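PDB 5JHH: Rho guanine nucleotide exchange factor 11 from Homo sapiens, which probably activates Rho-family GTPases by promoting exchange of bound GDP for GTP through its tandem DH and PH domains. Local coordinates for residues Arg60-Leu63 / Ala64-Phe67; Glu129-Lys132 / Thr133-Lys137; Asn356-Met359 / Glu360-Glu364. One frame throughout, in Å; residues are numbered along the deposited sequence. Where two conformers were deposited one is given.

Interaction 1: Arg60-Leu63 / Ala64-Phe67; sequences REEL and ARLF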
ATOM      1  N   ARG A  60      27.163 -11.597  -6.646  0.50 29.68           N
ATOM      2  CA  ARG A  60      27.194 -10.294  -6.015  0.50 32.20           C
ATOM      3  C   ARG A  60      26.288  -9.287  -6.742  0.50 28.69           C
ATOM      4  O   ARG A  60      25.636  -8.468  -6.110  0.50 26.92           O
ATOM      5  CB  ARG A  60      28.626  -9.785  -5.915  0.50 37.50           C
ATOM      6  CG  ARG A  60      28.970  -9.253  -4.526  0.50 45.36           C
ATOM      7  CD  ARG A  60      29.485 -10.329  -3.566  0.50 46.22           C
ATOM      8  NE  ARG A  60      30.733  -9.907  -2.924  0.50 45.06           N
ATOM      9  CZ  ARG A  60      31.434 -10.673  -2.104  0.50 45.56           C
ATOM     10  NH1 ARG A  60      32.564 -10.225  -1.576  0.50 47.17           N
ATOM     11  NH2 ARG A  60      30.996 -11.889  -1.807  0.50 45.32           N
ATOM     12  N   GLU A  61      26.186  -9.393  -8.057  1.00 25.72           N
ATOM     13  CA  GLU A  61      25.311  -8.520  -8.816  1.00 26.78           C
ATOM     14  C   GLU A  61      23.862  -8.674  -8.369  1.00 29.22           C
ATOM     15  O   GLU A  61      23.145  -7.672  -8.281  1.00 29.22           O
ATOM     16  CB  GLU A  61      25.423  -8.806 -10.310  1.00 27.92           C
ATOM     17  CG  GLU A  61      26.811  -8.477 -10.888  1.00 30.51           C
ATOM     18  CD  GLU A  61      27.860  -9.586 -10.727  1.00 31.62           C
ATOM     19  OE1 GLU A  61      27.596 -10.675 -10.134  1.00 32.06           O
ATOM     20  OE2 GLU A  61      28.991  -9.371 -11.197  1.00 34.75           O
ATOM     21  N   GLU A  62      23.440  -9.909  -8.046  1.00 26.63           N
ATOM     22  CA  GLU A  62      22.082 -10.111  -7.552  1.00 28.50           C
ATOM     23  C   GLU A  62      21.928  -9.611  -6.143  1.00 24.63           C
ATOM     24  O   GLU A  62      20.932  -9.003  -5.821  1.00 24.78           O
ATOM     25  CB  GLU A  62      21.639 -11.571  -7.610  1.00 30.19           C
ATOM     26  CG  GLU A  62      21.227 -12.037  -8.993  1.00 38.77           C
ATOM     27  CD  GLU A  62      21.042 -13.564  -9.086  1.00 44.18           C
ATOM     28  OE1 GLU A  62      20.681 -14.225  -8.056  1.00 37.31           O
ATOM     29  OE2 GLU A  62      21.263 -14.095 -10.209  1.00 45.19           O
ATOM     30  N   LEU A  63      22.880  -9.920  -5.287  1.00 22.00           N
ATOM     31  CA  LEU A  63      22.788  -9.515  -3.917  1.00 22.57           C
ATOM     32  C   LEU A  63      22.705  -7.957  -3.819  1.00 25.06           C
ATOM     33  O   LEU A  63      21.934  -7.412  -3.024  1.00 23.72           O
ATOM     34  CB  LEU A  63      23.985 -10.051  -3.156  1.00 22.68           C
ATOM     35  CG  LEU A  63      23.983  -9.835  -1.662  1.00 23.08           C
ATOM     36  CD1 LEU A  63      22.772 -10.497  -1.017  1.00 23.86           C
ATOM     37  CD2 LEU A  63      25.274 -10.343  -1.089  1.00 23.83           C
ATOM     38  N   ALA A  64      23.432  -7.248  -4.663  1.00 23.22           N
ATOM     39  CA  ALA A  64      23.414  -5.793  -4.586  1.00 27.48           C
ATOM     40  C   ALA A  64      22.044  -5.276  -4.953  1.00 30.42           C
ATOM     41  O   ALA A  64      21.622  -4.239  -4.432  1.00 29.45           O
ATOM     42  CB  ALA A  64      24.477  -5.142  -5.472  1.00 26.34           C
ATOM     43  N   ARG A  65      21.318  -5.997  -5.804  1.00 28.57           N
ATOM     44  CA  ARG A  65      19.990  -5.527  -6.164  1.00 27.56           C
ATOM     45  C   ARG A  65      18.985  -5.774  -5.051  1.00 27.61           C
ATOM     46  O   ARG A  65      18.011  -5.044  -4.915  1.00 27.04           O
ATOM     47  CB  ARG A  65      19.527  -6.067  -7.535  1.00 29.55           C
ATOM     48  CG  ARG A  65      20.229  -5.280  -8.659  1.00 34.82           C
ATOM     49  CD  ARG A  65      19.821  -5.662 -10.074  1.00 38.94           C
ATOM     50  NE  ARG A  65      20.144  -7.057 -10.361  1.00 43.35           N
ATOM     51  CZ  ARG A  65      21.131  -7.481 -11.167  1.00 46.11           C
ATOM     52  NH1 ARG A  65      21.912  -6.621 -11.810  1.00 48.73           N
ATOM     53  NH2 ARG A  65      21.333  -8.787 -11.348  1.00 38.24           N
ATOM     54  N   LEU A  66      19.221  -6.801  -4.255  1.00 26.59           N
ATOM     55  CA  LEU A  66      18.335  -7.131  -3.157  1.00 26.23           C
ATOM     56  C   LEU A  66      18.624  -6.237  -1.924  1.00 26.25           C
ATOM     57  O   LEU A  66      17.729  -5.827  -1.264  1.00 24.91           O
ATOM     58  CB  LEU A  66      18.510  -8.589  -2.804  1.00 25.32           C
ATOM     59  CG  LEU A  66      17.827  -9.027  -1.521  1.00 25.09           C
ATOM     60  CD1 LEU A  66      16.338  -8.939  -1.676  1.00 25.30           C
ATOM     61  CD2 LEU A  66      18.223 -10.461  -1.199  1.00 25.22           C
ATOM     62  N   PHE A  67      19.886  -5.985  -1.660  1.00 25.23           N
ATOM     63  CA  PHE A  67      20.364  -5.168  -0.565  1.00 26.39           C
ATOM     64  C   PHE A  67      21.310  -4.085  -1.109  1.00 26.62           C
ATOM     65  O   PHE A  67      22.491  -4.177  -0.997  1.00 27.42           O
ATOM     66  CB  PHE A  67      21.114  -5.981   0.467  1.00 22.66           C
ATOM     67  CG  PHE A  67      20.288  -6.900   1.265  1.00 21.28           C
ATOM     68  CD1 PHE A  67      19.456  -6.442   2.220  1.00 21.30           C
ATOM     69  CD2 PHE A  67      20.383  -8.242   1.081  1.00 20.51           C
ATOM     70  CE1 PHE A  67      18.732  -7.291   2.972  1.00 20.29           C
ATOM     71  CE2 PHE A  67      19.648  -9.104   1.818  1.00 19.04           C
ATOM     72  CZ  PHE A  67      18.818  -8.629   2.768  1.00 21.35           C
TER
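L63 and F67 meet at the C-terminal end of helix 60-66 of the DH (RhoGEF) domain; the contact spans the whole of this short helix and the first residue beyond it. Backbone bonds define the turns: A64 N donates to R60 O at 2.9 Å, and F67 N to L63 O at 2.8 Å, the latter with an N-H...O angle of 166°; both are i to i+4 bonds. Between them, L66 N bonds E62 O at 3.2 Å and adds a weak bond to L63 O, while R65 N makes a weak one to E62 O. F67 is the first residue to leave helical backbone angles, yet its amide still closes the last turn.

Apolar contact runs along one side. L63 CD1 approaches F67 CD2 to 3.9 Å, lying in the plane of the ring and touching its edge. With CG anti to the backbone N (chi1 -174°), the L63 side chain reaches forward to that edge. Beyond the two segments, Y49 and M52 of helix 18-54 touch L63, the ring of Y49 also meets that of F67, and L66 packs on A127 and I131 of helix 124-137.

Charged groups occupy another side. The carboxylate of E62 and the guanidinium of R65 are turned 37° apart and do not pair: OE2 of E62 stays 5.4 Å from NH2 of R65, and OE1 of E62 instead forms a salt bridge with K134. The R65 chain bends at chi3 and folds back over the preceding turn, where E61 O sits over the guanidinium centre, 3.5 Å from R65 CZ.

Interaction 2: Glu129-Lys132 / Thr133-Lys137; sequences ELIK and TKQRK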
ATOM      1  N   GLU A 129      10.690 -11.478  -5.961  1.00 23.49           N
ATOM      2  CA  GLU A 129      10.256 -12.487  -6.915  1.00 26.99           C
ATOM      3  C   GLU A 129      11.427 -13.363  -7.394  1.00 27.36           C
ATOM      4  O   GLU A 129      11.313 -14.574  -7.479  1.00 26.73           O
ATOM      5  CB  GLU A 129       9.586 -11.834  -8.126  1.00 33.86           C
ATOM      6  CG  GLU A 129       8.061 -11.960  -8.125  1.00 48.44           C
ATOM      7  CD  GLU A 129       7.566 -13.424  -8.180  1.00 53.56           C
ATOM      8  OE1 GLU A 129       8.224 -14.294  -8.811  1.00 54.63           O
ATOM      9  OE2 GLU A 129       6.492 -13.706  -7.610  1.00 55.18           O
ATOM     10  N   LEU A 130      12.560 -12.753  -7.678  1.00 26.64           N
ATOM     11  CA  LEU A 130      13.765 -13.537  -7.955  1.00 31.04           C
ATOM     12  C   LEU A 130      14.124 -14.493  -6.796  1.00 29.76           C
ATOM     13  O   LEU A 130      14.447 -15.654  -7.037  1.00 27.69           O
ATOM     14  CB  LEU A 130      14.942 -12.621  -8.273  1.00 31.33           C
ATOM     15  CG  LEU A 130      16.332 -13.125  -8.736  1.00 45.48           C
ATOM     16  CD1 LEU A 130      17.428 -13.074  -7.655  1.00 50.79           C
ATOM     17  CD2 LEU A 130      16.313 -14.514  -9.405  1.00 53.20           C
ATOM     18  N   ILE A 131      14.127 -13.999  -5.562  1.00 27.75           N
ATOM     19  CA  ILE A 131      14.459 -14.834  -4.413  1.00 30.31           C
ATOM     20  C   ILE A 131      13.466 -15.996  -4.337  1.00 28.41           C
ATOM     21  O   ILE A 131      13.828 -17.101  -4.004  1.00 25.23           O
ATOM     22  CB  ILE A 131      14.384 -14.063  -3.066  1.00 34.98           C
ATOM     23  CG1 ILE A 131      15.758 -13.756  -2.520  1.00 42.05           C
ATOM     24  CG2 ILE A 131      13.785 -14.923  -1.952  1.00 39.92           C
ATOM     25  CD1 ILE A 131      16.683 -13.102  -3.496  1.00 43.67           C
ATOM     26  N   LYS A 132      12.207 -15.731  -4.613  1.00 27.26           N
ATOM     27  CA  LYS A 132      11.227 -16.764  -4.532  1.00 32.33           C
ATOM     28  C   LYS A 132      11.535 -17.832  -5.575  1.00 30.92           C
ATOM     29  O   LYS A 132      11.417 -19.018  -5.320  1.00 27.52           O
ATOM     30  CB  LYS A 132       9.856 -16.180  -4.759  1.00 37.78           C
ATOM     31  CG  LYS A 132       8.740 -17.063  -4.265  1.00 44.95           C
ATOM     32  CD  LYS A 132       7.595 -16.236  -3.700  1.00 54.42           C
ATOM     33  CE  LYS A 132       6.750 -15.613  -4.792  1.00 59.54           C
ATOM     34  NZ  LYS A 132       5.354 -15.423  -4.306  1.00 69.21           N
ATOM     35  N   THR A 133      11.960 -17.404  -6.746  1.00 30.07           N
ATOM     36  CA  THR A 133      12.248 -18.353  -7.808  1.00 34.06           C
ATOM     37  C   THR A 133      13.434 -19.187  -7.394  1.00 35.04           C
ATOM     38  O   THR A 133      13.424 -20.428  -7.477  1.00 33.82           O
ATOM     39  CB  THR A 133      12.542 -17.617  -9.105  1.00 32.78           C
ATOM     40  OG1 THR A 133      11.345 -16.982  -9.522  1.00 32.52           O
ATOM     41  CG2 THR A 133      12.997 -18.555 -10.171  1.00 38.47           C
ATOM     42  N   LYS A 134      14.450 -18.487  -6.912  1.00 31.57           N
ATOM     43  CA  LYS A 134      15.663 -19.128  -6.464  1.00 31.76           C
ATOM     44  C   LYS A 134      15.403 -20.221  -5.431  1.00 31.18           C
ATOM     45  O   LYS A 134      16.066 -21.228  -5.427  1.00 27.73           O
ATOM     46  CB  LYS A 134      16.591 -18.094  -5.883  1.00 32.29           C
ATOM     47  CG  LYS A 134      18.016 -18.455  -6.071  1.00 39.27           C
ATOM     48  CD  LYS A 134      18.948 -17.331  -5.626  1.00 44.15           C
ATOM     49  CE  LYS A 134      19.155 -16.333  -6.745  1.00 41.92           C
ATOM     50  NZ  LYS A 134      20.258 -16.729  -7.663  1.00 39.26           N
ATOM     51  N   GLN A 135      14.494 -19.974  -4.507  1.00 35.23           N
ATOM     52  CA  GLN A 135      14.178 -20.929  -3.451  1.00 37.33           C
ATOM     53  C   GLN A 135      13.506 -22.160  -4.037  1.00 38.06           C
ATOM     54  O   GLN A 135      13.685 -23.252  -3.550  1.00 38.85           O
ATOM     55  CB  GLN A 135      13.221 -20.292  -2.413  1.00 38.22           C
ATOM     56  CG  GLN A 135      13.904 -19.536  -1.281  1.00 36.44           C
ATOM     57  CD  GLN A 135      12.924 -18.782  -0.386  1.00 38.84           C
ATOM     58  OE1 GLN A 135      12.619 -19.214   0.707  1.00 38.68           O
ATOM     59  NE2 GLN A 135      12.449 -17.643  -0.847  1.00 42.56           N
ATOM     60  N   ARG A 136      12.649 -21.955  -5.021  1.00 41.30           N
ATOM     61  CA  ARG A 136      12.001 -23.065  -5.705  1.00 42.72           C
ATOM     62  C   ARG A 136      13.062 -23.887  -6.452  1.00 40.55           C
ATOM     63  O   ARG A 136      13.065 -25.098  -6.382  1.00 41.41           O
ATOM     64  CB  ARG A 136      10.900 -22.545  -6.644  1.00 45.75           C
ATOM     65  CG  ARG A 136      10.267 -23.578  -7.568  1.00 54.38           C
ATOM     66  CD  ARG A 136       9.073 -23.017  -8.350  1.00 62.51           C
ATOM     67  NE  ARG A 136       9.437 -22.074  -9.428  1.00 69.04           N
ATOM     68  CZ  ARG A 136       9.884 -22.425 -10.640  1.00 70.78           C
ATOM     69  NH1 ARG A 136      10.047 -23.701 -10.967  1.00 69.80           N
ATOM     70  NH2 ARG A 136      10.194 -21.493 -11.535  1.00 71.66           N
ATOM     71  N   LYS A 137      14.007 -23.233  -7.099  1.00 37.17           N
ATOM     72  CA  LYS A 137      14.894 -23.924  -8.008  1.00 36.02           C
ATOM     73  C   LYS A 137      16.236 -24.402  -7.461  1.00 33.91           C
ATOM     74  O   LYS A 137      16.900 -25.226  -8.097  1.00 32.01           O
ATOM     75  CB  LYS A 137      15.169 -23.026  -9.198  1.00 38.34           C
ATOM     76  CG  LYS A 137      13.939 -22.823 -10.037  1.00 44.55           C
ATOM     77  CD  LYS A 137      14.259 -22.031 -11.287  1.00 52.63           C
ATOM     78  CE  LYS A 137      14.181 -22.927 -12.519  1.00 64.06           C
ATOM     79  NZ  LYS A 137      14.675 -22.207 -13.722  1.00 72.43           N
TER
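T133 holds E129 O with two donors. Its backbone N lies 3.0 Å from E129 O and its hydroxyl OG1 3.2 Å from the same oxygen, the two arriving from opposite faces of the carbonyl plane. OG1 is placed for this because it stands anti to the carbonyl carbon of T133 (chi1 -67°), turned back toward the preceding turn. This is the familiar helix-embedded threonine, its side-chain hydroxyl bonded to the carbonyl four residues earlier. K134 N continues the i to i+4 pattern with a nearly straight bond to L130 O (2.8 Å, N-H...O 169°).

The tight side carries L130, I131, K134 and Q135. CD1 of L130 crosses the aliphatic part of K134 at CE, 3.8 Å away. Q135, extended beyond CG, slants across I131. A weak bond of 3.5 Å runs from Q135 NE2 to I131 O.

The looser side, with E129, K132 and R136, is more exposed. K132 NZ and E129 OE2 form only a long ion pair of 3.9 Å, and the stronger partner of K132 is an acidic side chain on the chain of another protein.

Helix 124-137 packs against two others: helix 60-66 meets L130 and I131 and supplies E62 as salt-bridge partner of K134, while F141 of helix 139-150 packs on I131, K134 and Q135.

Interaction 3: Asn356-Met359 / Glu360-Glu364; sequences NTWM and ELLEE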
ATOM      1  N   ASN A 356     -14.495   5.020 -13.698  1.00 36.69           N
ATOM      2  CA  ASN A 356     -14.064   6.276 -13.133  1.00 37.87           C
ATOM      3  C   ASN A 356     -12.539   6.449 -13.149  1.00 37.87           C
ATOM      4  O   ASN A 356     -12.045   7.493 -13.525  1.00 33.91           O
ATOM      5  CB  ASN A 356     -14.584   6.470 -11.709  1.00 40.19           C
ATOM      6  CG  ASN A 356     -16.104   6.417 -11.617  1.00 41.46           C
ATOM      7  OD1 ASN A 356     -16.647   6.190 -10.535  1.00 43.50           O
ATOM      8  ND2 ASN A 356     -16.795   6.632 -12.731  1.00 39.03           N
ATOM      9  N   THR A 357     -11.798   5.437 -12.736  1.00 35.48           N
ATOM     10  CA  THR A 357     -10.344   5.549 -12.720  1.00 32.95           C
ATOM     11  C   THR A 357      -9.793   5.753 -14.115  1.00 29.08           C
ATOM     12  O   THR A 357      -9.016   6.645 -14.363  1.00 25.58           O
ATOM     13  CB  THR A 357      -9.703   4.280 -12.138  1.00 30.27           C
ATOM     14  OG1 THR A 357     -10.121   4.166 -10.780  1.00 30.74           O
ATOM     15  CG2 THR A 357      -8.196   4.361 -12.204  1.00 27.07           C
ATOM     16  N   TRP A 358     -10.139   4.852 -15.008  1.00 28.22           N
ATOM     17  CA  TRP A 358      -9.725   4.960 -16.385  1.00 29.31           C
ATOM     18  C   TRP A 358     -10.034   6.346 -17.022  1.00 31.74           C
ATOM     19  O   TRP A 358      -9.198   6.906 -17.741  1.00 32.13           O
ATOM     20  CB  TRP A 358     -10.412   3.879 -17.180  1.00 29.36           C
ATOM     21  CG  TRP A 358      -9.638   2.638 -17.298  1.00 27.29           C
ATOM     22  CD1 TRP A 358      -9.907   1.449 -16.703  1.00 27.50           C
ATOM     23  CD2 TRP A 358      -8.493   2.436 -18.109  1.00 27.10           C
ATOM     24  NE1 TRP A 358      -8.977   0.506 -17.095  1.00 26.10           N
ATOM     25  CE2 TRP A 358      -8.084   1.100 -17.935  1.00 25.98           C
ATOM     26  CE3 TRP A 358      -7.755   3.265 -18.956  1.00 29.48           C
ATOM     27  CZ2 TRP A 358      -6.997   0.573 -18.581  1.00 30.85           C
ATOM     28  CZ3 TRP A 358      -6.678   2.749 -19.589  1.00 28.67           C
ATOM     29  CH2 TRP A 358      -6.289   1.416 -19.397  1.00 31.18           C
ATOM     30  N   MET A 359     -11.218   6.899 -16.745  1.00 31.49           N
ATOM     31  CA  MET A 359     -11.581   8.191 -17.281  1.00 36.28           C
ATOM     32  C   MET A 359     -10.806   9.340 -16.654  1.00 38.83           C
ATOM     33  O   MET A 359     -10.362  10.251 -17.351  1.00 37.64           O
ATOM     34  CB  MET A 359     -13.060   8.441 -17.117  1.00 40.15           C
ATOM     35  CG  MET A 359     -13.851   8.012 -18.338  1.00 50.45           C
ATOM     36  SD  MET A 359     -15.018   9.252 -18.944  1.00 54.88           S
ATOM     37  CE  MET A 359     -15.684   9.943 -17.440  1.00 59.11           C
ATOM     38  N   GLU A 360     -10.679   9.324 -15.336  1.00 37.15           N
ATOM     39  CA  GLU A 360      -9.952  10.366 -14.652  1.00 40.03           C
ATOM     40  C   GLU A 360      -8.554  10.419 -15.255  1.00 35.99           C
ATOM     41  O   GLU A 360      -8.075  11.477 -15.615  1.00 34.17           O
ATOM     42  CB  GLU A 360      -9.887  10.044 -13.174  1.00 46.94           C
ATOM     43  CG  GLU A 360      -9.548  11.201 -12.263  1.00 60.15           C
ATOM     44  CD  GLU A 360      -9.651  10.796 -10.787  1.00 79.09           C
ATOM     45  OE1 GLU A 360     -10.493  11.383 -10.069  1.00 83.97           O
ATOM     46  OE2 GLU A 360      -8.923   9.865 -10.345  1.00 80.83           O
ATOM     47  N   LEU A 361      -7.932   9.262 -15.450  1.00 27.69           N
ATOM     48  CA  LEU A 361      -6.571   9.266 -15.888  1.00 31.83           C
ATOM     49  C   LEU A 361      -6.479   9.600 -17.357  1.00 32.50           C
ATOM     50  O   LEU A 361      -5.569  10.292 -17.770  1.00 31.70           O
ATOM     51  CB  LEU A 361      -5.878   7.951 -15.563  1.00 34.10           C
ATOM     52  CG  LEU A 361      -5.740   7.647 -14.060  1.00 34.00           C
ATOM     53  CD1 LEU A 361      -5.477   6.165 -13.870  1.00 35.17           C
ATOM     54  CD2 LEU A 361      -4.618   8.480 -13.445  1.00 32.17           C
ATOM     55  N   LEU A 362      -7.440   9.129 -18.142  1.00 35.88           N
ATOM     56  CA  LEU A 362      -7.457   9.438 -19.555  1.00 35.54           C
ATOM     57  C   LEU A 362      -7.624  10.917 -19.784  1.00 34.13           C
ATOM     58  O   LEU A 362      -6.900  11.503 -20.554  1.00 30.21           O
ATOM     59  CB  LEU A 362      -8.570   8.694 -20.274  1.00 39.22           C
ATOM     60  CG  LEU A 362      -8.197   7.292 -20.720  1.00 38.59           C
ATOM     61  CD1 LEU A 362      -9.437   6.468 -21.035  1.00 41.07           C
ATOM     62  CD2 LEU A 362      -7.262   7.341 -21.905  1.00 39.63           C
ATOM     63  N   GLU A 363      -8.567  11.536 -19.105  1.00 36.44           N
ATOM     64  CA  GLU A 363      -8.761  12.960 -19.289  1.00 37.59           C
ATOM     65  C   GLU A 363      -7.481  13.737 -18.904  1.00 39.68           C
ATOM     66  O   GLU A 363      -7.051  14.631 -19.642  1.00 42.12           O
ATOM     67  CB  GLU A 363      -9.974  13.437 -18.482  1.00 40.27           C
ATOM     68  CG  GLU A 363     -11.325  12.951 -19.022  1.00 46.68           C
ATOM     69  CD  GLU A 363     -12.505  13.280 -18.096  1.00 52.65           C
ATOM     70  OE1 GLU A 363     -12.313  13.308 -16.859  1.00 57.19           O
ATOM     71  OE2 GLU A 363     -13.626  13.511 -18.602  1.00 52.71           O
ATOM     72  N   GLU A 364      -6.872  13.391 -17.775  1.00 41.22           N
ATOM     73  CA  GLU A 364      -5.672  14.088 -17.308  1.00 44.47           C
ATOM     74  C   GLU A 364      -4.585  13.964 -18.379  1.00 36.82           C
ATOM     75  O   GLU A 364      -3.992  14.949 -18.816  1.00 39.42           O
ATOM     76  CB  GLU A 364      -5.240  13.539 -15.924  1.00 49.11           C
ATOM     77  CG  GLU A 364      -3.954  14.118 -15.310  1.00 56.07           C
ATOM     78  CD  GLU A 364      -3.978  15.640 -15.024  1.00 64.96           C
ATOM     79  OE1 GLU A 364      -5.020  16.324 -15.235  1.00 63.14           O
ATOM     80  OE2 GLU A 364      -2.926  16.172 -14.589  1.00 64.22           O
TER
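T357 and L361 lie side by side and point the same way, one helical turn apart, with CG2 of T357 3.7 Å from CD1 of L361. The L361 chain, its CG anti to the carbonyl carbon (chi1 -64°), bends back toward the preceding turn and also brings CG to 3.4 Å from T357 O. W358 and L362 are set differently: their side chains slant across one another, and CD1 of L362 approaches CE3 of the W358 indole obliquely at 4.2 Å. L362 rests more closely on the backbone than on the ring, its CG being 3.2 Å from W358 O.

These pairs belong to helix 352-368, the C-terminal helix that in the PH fold caps one open end of the curled beta sheet. The apolar face of the helix meets strands of that sheet: F331 touches W358, M359 and L362, V274 lies against W358, L276 against L361, and the ring of H256 meets the indole edge-to-face. W358 and L362 are accordingly the two buried residues of the contact.

At the margin of the same sheet-facing side, M359 and E363 stand one turn apart and both touch I321 of strand 319-323. M359 is bent at chi2 and chi3, whereas E363 is extended beyond CG; their side chains come no nearer than 4.3 Å, between M359 CE and E363 OE2. Their backbones are joined by the bond from E363 N to M359 O, short at 2.8 Å and almost straight, with an N-H...O angle of 173°. E360 N donates in the same i to i+4 manner to N356 O, 2.9 Å away.

Overall arrangement
Along the chain the three contacts follow in series, each along one helix, interaction 1 running one residue past its end. Interactions 1 and 2, in helices 60-66 and 124-137 of the DH domain, have centres 14 Å apart, lie on the same side of the chain's centre and touch directly, the E62-K134 salt bridge joining the two helices. Interaction 3 is in the PH domain, on the helix against its sheet, with its centre about 38 Å from that of interaction 1 and 37 Å from that of interaction 2. Interactions 1 and 3 fall on opposite sides of the chain's centre. Interaction 3 touches neither of the others, consistent with two separately packed domains.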